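PDB 2D69: ribulose bisphosphate carboxylase from Pyrococcus horikoshii, which probably catalyses the magnesium-dependent carboxylation of ribulose 1,5-bisphosphate to two molecules of 3-phosphoglycerate, as part of an archaeal pathway of AMP degradation. Local coordinates for residues 126-129 with 130-133; 403-406 with 407-410. One frame throughout, in Å; residues are numbered along the deposited sequence.

Contact 1: 126-129 with 130-133; sequences PYEY and LRHF
The short helix 127-130, which follows the last long strand of the Rubisco N-terminal domain, 115-124, and leads toward the barrel domain, ends in a salt bridge between Glu128, on the helix, and Arg131, just past it. Arg131 NH1 donates to Glu128 OE1 at 2.9 Å from the syn side, 18° out of the carboxylate plane, although the two planar groups are turned 54° against each other. The two side chains run side by side in the same direction, and the arginine chain bends at chi3 (-69°), which turns its guanidinium to the acid. That guanidinium stands steeply to the Tyr127 ring, with NH1 3.9 Å from CE2 at the ring edge. Glu128 OE2 is hydrogen-bonded to a water 2.9 Å away, which also bonds His132 NE2. On another side of the turn the Tyr129 and Phe133 rings are so far offset that they hardly overlap, and Tyr129 CE2 meets Phe133 CE1 at 3.3 Å. Leu130 N bonds to Pro126 O at 2.9 Å and Arg131 N to Tyr127 O, and a type I turn from Leu130 to Phe133 closes the helix. Arg131 also donates to Leu90 O and Phe93 O of the second subunit, where the His132 rings of both chains meet. The guanidinium is thus gripped by Glu128 and by two carbonyl oxygens of the second subunit, which ties the salt bridge into the interface.

Contact 2: 403-406 with 407-410; sequences DEKA and KSSP
A salt bridge between Glu404 and Lys407 spans the exit of the short helix 402-405, where a type I turn, 405-408, leads by way of Ser409 into the C-terminal helix 410-422 of the catalytic domain. Glu404 bends at chi2 (-80°), which swings its carboxylate back toward the turn, whereas Lys407 stays extended beyond CG and runs alongside it. Lys407 NZ thus reaches Glu404 OE1 at 2.9 Å, approaching from above the carboxylate plane, and the lysine methylenes follow the acid, with CD 3.3 Å from OE1. Beneath this pair the backbone passes into the turn: Lys407 N makes a weak bond to Glu404 O, and Ser408 N donates to Lys405 O at 3.2 Å from above the carbonyl plane. At Ser408 the hydroxyl sits between the backbone N and the carbonyl carbon (chi1 64°), turned back over the turn. In Ser409 the hydroxyl is instead anti to the backbone N (chi1 -179°), and it caps the next helix by accepting a weak bond from Leu412 N while also hydrogen-bonding Asp391 of helix 382-398. A water bridges the helix end and the turn, donating to Glu404 O at 2.6 Å and hydrogen-bonded to Ser408 OG at 2.7 Å.

Contact 1 (126-129 with 130-133) and contact 2 (403-406 with 407-410) lie on opposite sides of the chain's centre, their own centres 51 Å apart and their nearest atoms about 40 Å apart. Both show a short helix giving way to a type I turn, with an acid and a base three residues apart paired across the helix end. Their settings differ: contact 1 is buried between subunits of the octamer, whereas no other protein chain of the assembly touches contact 2. Both lie away from the predicted magnesium and substrate sites: contact 1 is where the N-terminal domain gives way to the barrel, contact 2 near the C-terminal end of the barrel domain, its centre 35 Å from the chain's centre.

Contact 1: 126-129 with 130-133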
loop_
_atom_site.group_PDB
_atom_site.type_symbol
_atom_site.label_atom_id
_atom_site.label_comp_id
_atom_site.label_asym_id
_atom_site.label_seq_id
_atom_site.Cartn_x
_atom_site.Cartn_y
_atom_site.Cartn_z
ATOM N N PRO A 126 17.769 36.490 -5.532
ATOM C CA PRO A 126 16.619 37.404 -5.469
ATOM C C PRO A 126 15.447 36.764 -4.751
ATOM O O PRO A 126 15.445 35.541 -4.495
ATOM C CB PRO A 126 16.303 37.682 -6.930
ATOM C CG PRO A 126 16.864 36.429 -7.679
ATOM C CD PRO A 126 18.051 36.033 -6.904
ATOM N N TYR A 127 14.466 37.576 -4.397
ATOM C CA TYR A 127 13.326 37.095 -3.580
ATOM C C TYR A 127 12.637 35.904 -4.262
ATOM O O TYR A 127 12.270 34.936 -3.608
ATOM C CB TYR A 127 12.337 38.234 -3.294
ATOM C CG TYR A 127 11.260 37.818 -2.296
ATOM C CD1 TYR A 127 11.479 37.889 -0.921
ATOM C CD2 TYR A 127 10.060 37.322 -2.725
ATOM C CE1 TYR A 127 10.509 37.484 -0.033
ATOM C CE2 TYR A 127 9.110 36.864 -1.828
ATOM C CZ TYR A 127 9.333 36.980 -0.491
ATOM O OH TYR A 127 8.348 36.574 0.367
ATOM N N GLU A 128 12.498 35.953 -5.582
ATOM C CA GLU A 128 11.740 34.971 -6.300
ATOM C C GLU A 128 12.520 33.668 -6.446
ATOM O O GLU A 128 11.916 32.659 -6.752
ATOM C CB GLU A 128 11.251 35.490 -7.675
ATOM C CG GLU A 128 10.071 36.475 -7.600
ATOM C CD GLU A 128 8.801 35.891 -6.968
ATOM O OE1 GLU A 128 8.276 36.552 -6.031
ATOM O OE2 GLU A 128 8.312 34.817 -7.421
ATOM N N TYR A 129 13.840 33.705 -6.238
ATOM C CA TYR A 129 14.627 32.464 -6.072
ATOM C C TYR A 129 14.507 31.925 -4.629
ATOM O O TYR A 129 14.223 30.745 -4.384
ATOM C CB TYR A 129 16.107 32.710 -6.442
ATOM C CG TYR A 129 16.826 31.413 -6.657
ATOM C CD1 TYR A 129 16.825 30.785 -7.893
ATOM C CD2 TYR A 129 17.431 30.766 -5.594
ATOM C CE1 TYR A 129 17.419 29.542 -8.043
ATOM C CE2 TYR A 129 18.053 29.540 -5.738
ATOM C CZ TYR A 129 18.049 28.921 -6.930
ATOM O OH TYR A 129 18.637 27.673 -6.987
ATOM N N LEU A 130 14.702 32.818 -3.687
ATOM C CA LEU A 130 14.871 32.468 -2.284
ATOM C C LEU A 130 13.573 31.959 -1.704
ATOM O O LEU A 130 13.577 31.119 -0.771
ATOM C CB LEU A 130 15.312 33.732 -1.515
ATOM C CG LEU A 130 15.686 33.548 -0.037
ATOM C CD1 LEU A 130 16.730 32.500 0.102
ATOM C CD2 LEU A 130 16.186 34.881 0.586
ATOM N N ARG A 131 12.453 32.438 -2.244
ATOM C CA ARG A 131 11.143 32.085 -1.677
ATOM C C ARG A 131 10.809 30.579 -1.863
ATOM O O ARG A 131 9.927 30.048 -1.204
ATOM C CB ARG A 131 10.028 32.964 -2.257
ATOM C CG ARG A 131 9.679 32.652 -3.746
ATOM C CD ARG A 131 8.605 33.547 -4.331
ATOM N NE ARG A 131 7.329 33.254 -3.721
ATOM C CZ ARG A 131 6.303 34.098 -3.643
ATOM N NH1 ARG A 131 6.392 35.314 -4.162
ATOM N NH2 ARG A 131 5.173 33.706 -3.059
ATOM N N HIS A 132 11.530 29.894 -2.754
ATOM C CA HIS A 132 11.364 28.452 -2.940
ATOM C C HIS A 132 12.305 27.611 -2.062
ATOM O O HIS A 132 12.512 26.421 -2.350
ATOM C CB HIS A 132 11.533 28.122 -4.429
ATOM C CG HIS A 132 10.650 28.969 -5.291
ATOM N ND1 HIS A 132 9.283 29.054 -5.097
ATOM C CD2 HIS A 132 10.938 29.797 -6.319
ATOM C CE1 HIS A 132 8.771 29.884 -5.985
ATOM N NE2 HIS A 132 9.751 30.354 -6.735
ATOM N N PHE A 133 12.888 28.256 -1.035
ATOM C CA PHE A 133 13.623 27.599 0.025
ATOM C C PHE A 133 12.951 27.945 1.364
ATOM O O PHE A 133 12.491 29.061 1.575
ATOM C CB PHE A 133 15.048 27.994 0.027
ATOM C CG PHE A 133 15.788 27.512 -1.216
ATOM C CD1 PHE A 133 15.707 28.209 -2.365
ATOM C CD2 PHE A 133 16.401 26.291 -1.230
ATOM C CE1 PHE A 133 16.320 27.736 -3.520
ATOM C CE2 PHE A 133 17.033 25.816 -2.378
ATOM C CZ PHE A 133 16.980 26.545 -3.503
HETATM O O HOH W 1 9.198 32.393 -8.651
#

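Contact 2: 403-406 with 407-410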
loop_
_atom_site.group_PDB
_atom_site.type_symbol
_atom_site.label_atom_id
_atom_site.label_comp_id
_atom_site.label_asym_id
_atom_site.label_seq_id
_atom_site.Cartn_x
_atom_site.Cartn_y
_atom_site.Cartn_z
ATOM N N ASP A 403 38.720 33.272 37.967
ATOM C CA ASP A 403 39.305 32.915 39.256
ATOM C C ASP A 403 38.333 33.188 40.416
ATOM O O ASP A 403 38.354 32.478 41.403
ATOM C CB ASP A 403 40.644 33.609 39.490
ATOM C CG ASP A 403 41.732 33.184 38.491
ATOM O OD1 ASP A 403 41.837 31.993 38.119
ATOM O OD2 ASP A 403 42.568 33.996 38.053
ATOM N N GLU A 404 37.452 34.186 40.301
ATOM C CA GLU A 404 36.402 34.375 41.328
ATOM C C GLU A 404 35.380 33.229 41.313
ATOM O O GLU A 404 34.893 32.805 42.352
ATOM C CB GLU A 404 35.664 35.723 41.175
ATOM C CG GLU A 404 36.478 36.928 41.606
ATOM C CD GLU A 404 36.500 37.135 43.121
ATOM O OE1 GLU A 404 36.425 36.138 43.877
ATOM O OE2 GLU A 404 36.568 38.313 43.550
ATOM N N LYS A 405 35.046 32.742 40.132
ATOM C CA LYS A 405 34.066 31.658 39.997
ATOM C C LYS A 405 34.642 30.344 40.520
ATOM O O LYS A 405 33.929 29.513 41.055
ATOM C CB LYS A 405 33.648 31.521 38.523
ATOM C CG LYS A 405 32.571 30.475 38.264
ATOM C CD LYS A 405 31.217 30.870 38.810
ATOM C CE LYS A 405 30.209 29.766 38.515
ATOM N NZ LYS A 405 28.812 30.180 38.669
ATOM N N ALA A 406 35.956 30.199 40.375
ATOM C CA ALA A 406 36.665 28.984 40.706
ATOM C C ALA A 406 36.676 28.721 42.206
ATOM O O ALA A 406 36.913 27.588 42.633
ATOM C CB ALA A 406 38.082 29.050 40.166
ATOM N N LYS A 407 36.381 29.755 42.998
ATOM C CA LYS A 407 36.310 29.620 44.454
ATOM C C LYS A 407 35.084 28.856 44.932
ATOM O O LYS A 407 35.103 28.266 46.003
ATOM C CB LYS A 407 36.360 31.003 45.135
ATOM C CG LYS A 407 37.684 31.739 44.965
ATOM C CD LYS A 407 37.475 33.242 45.173
ATOM C CE LYS A 407 38.751 34.012 45.499
ATOM N NZ LYS A 407 38.425 35.453 45.801
ATOM N N SER A 408 34.023 28.884 44.146
ATOM C CA SER A 408 32.814 28.107 44.415
ATOM C C SER A 408 32.657 26.937 43.416
ATOM O O SER A 408 31.643 26.242 43.442
ATOM C CB SER A 408 31.586 29.035 44.366
ATOM O OG SER A 408 31.410 29.585 43.058
ATOM N N SER A 409 33.659 26.713 42.560
ATOM C CA SER A 409 33.641 25.624 41.571
ATOM C C SER A 409 34.964 24.847 41.502
ATOM O O SER A 409 35.867 25.237 40.751
ATOM C CB SER A 409 33.372 26.184 40.179
ATOM O OG SER A 409 33.342 25.131 39.240
ATOM N N PRO A 410 35.083 23.763 42.269
ATOM C CA PRO A 410 36.310 22.942 42.264
ATOM C C PRO A 410 36.718 22.450 40.862
ATOM O O PRO A 410 37.912 22.318 40.570
ATOM C CB PRO A 410 35.942 21.750 43.167
ATOM C CG PRO A 410 34.901 22.325 44.101
ATOM C CD PRO A 410 34.076 23.238 43.212
HETATM O O HOH W 2 32.507 32.012 43.156
#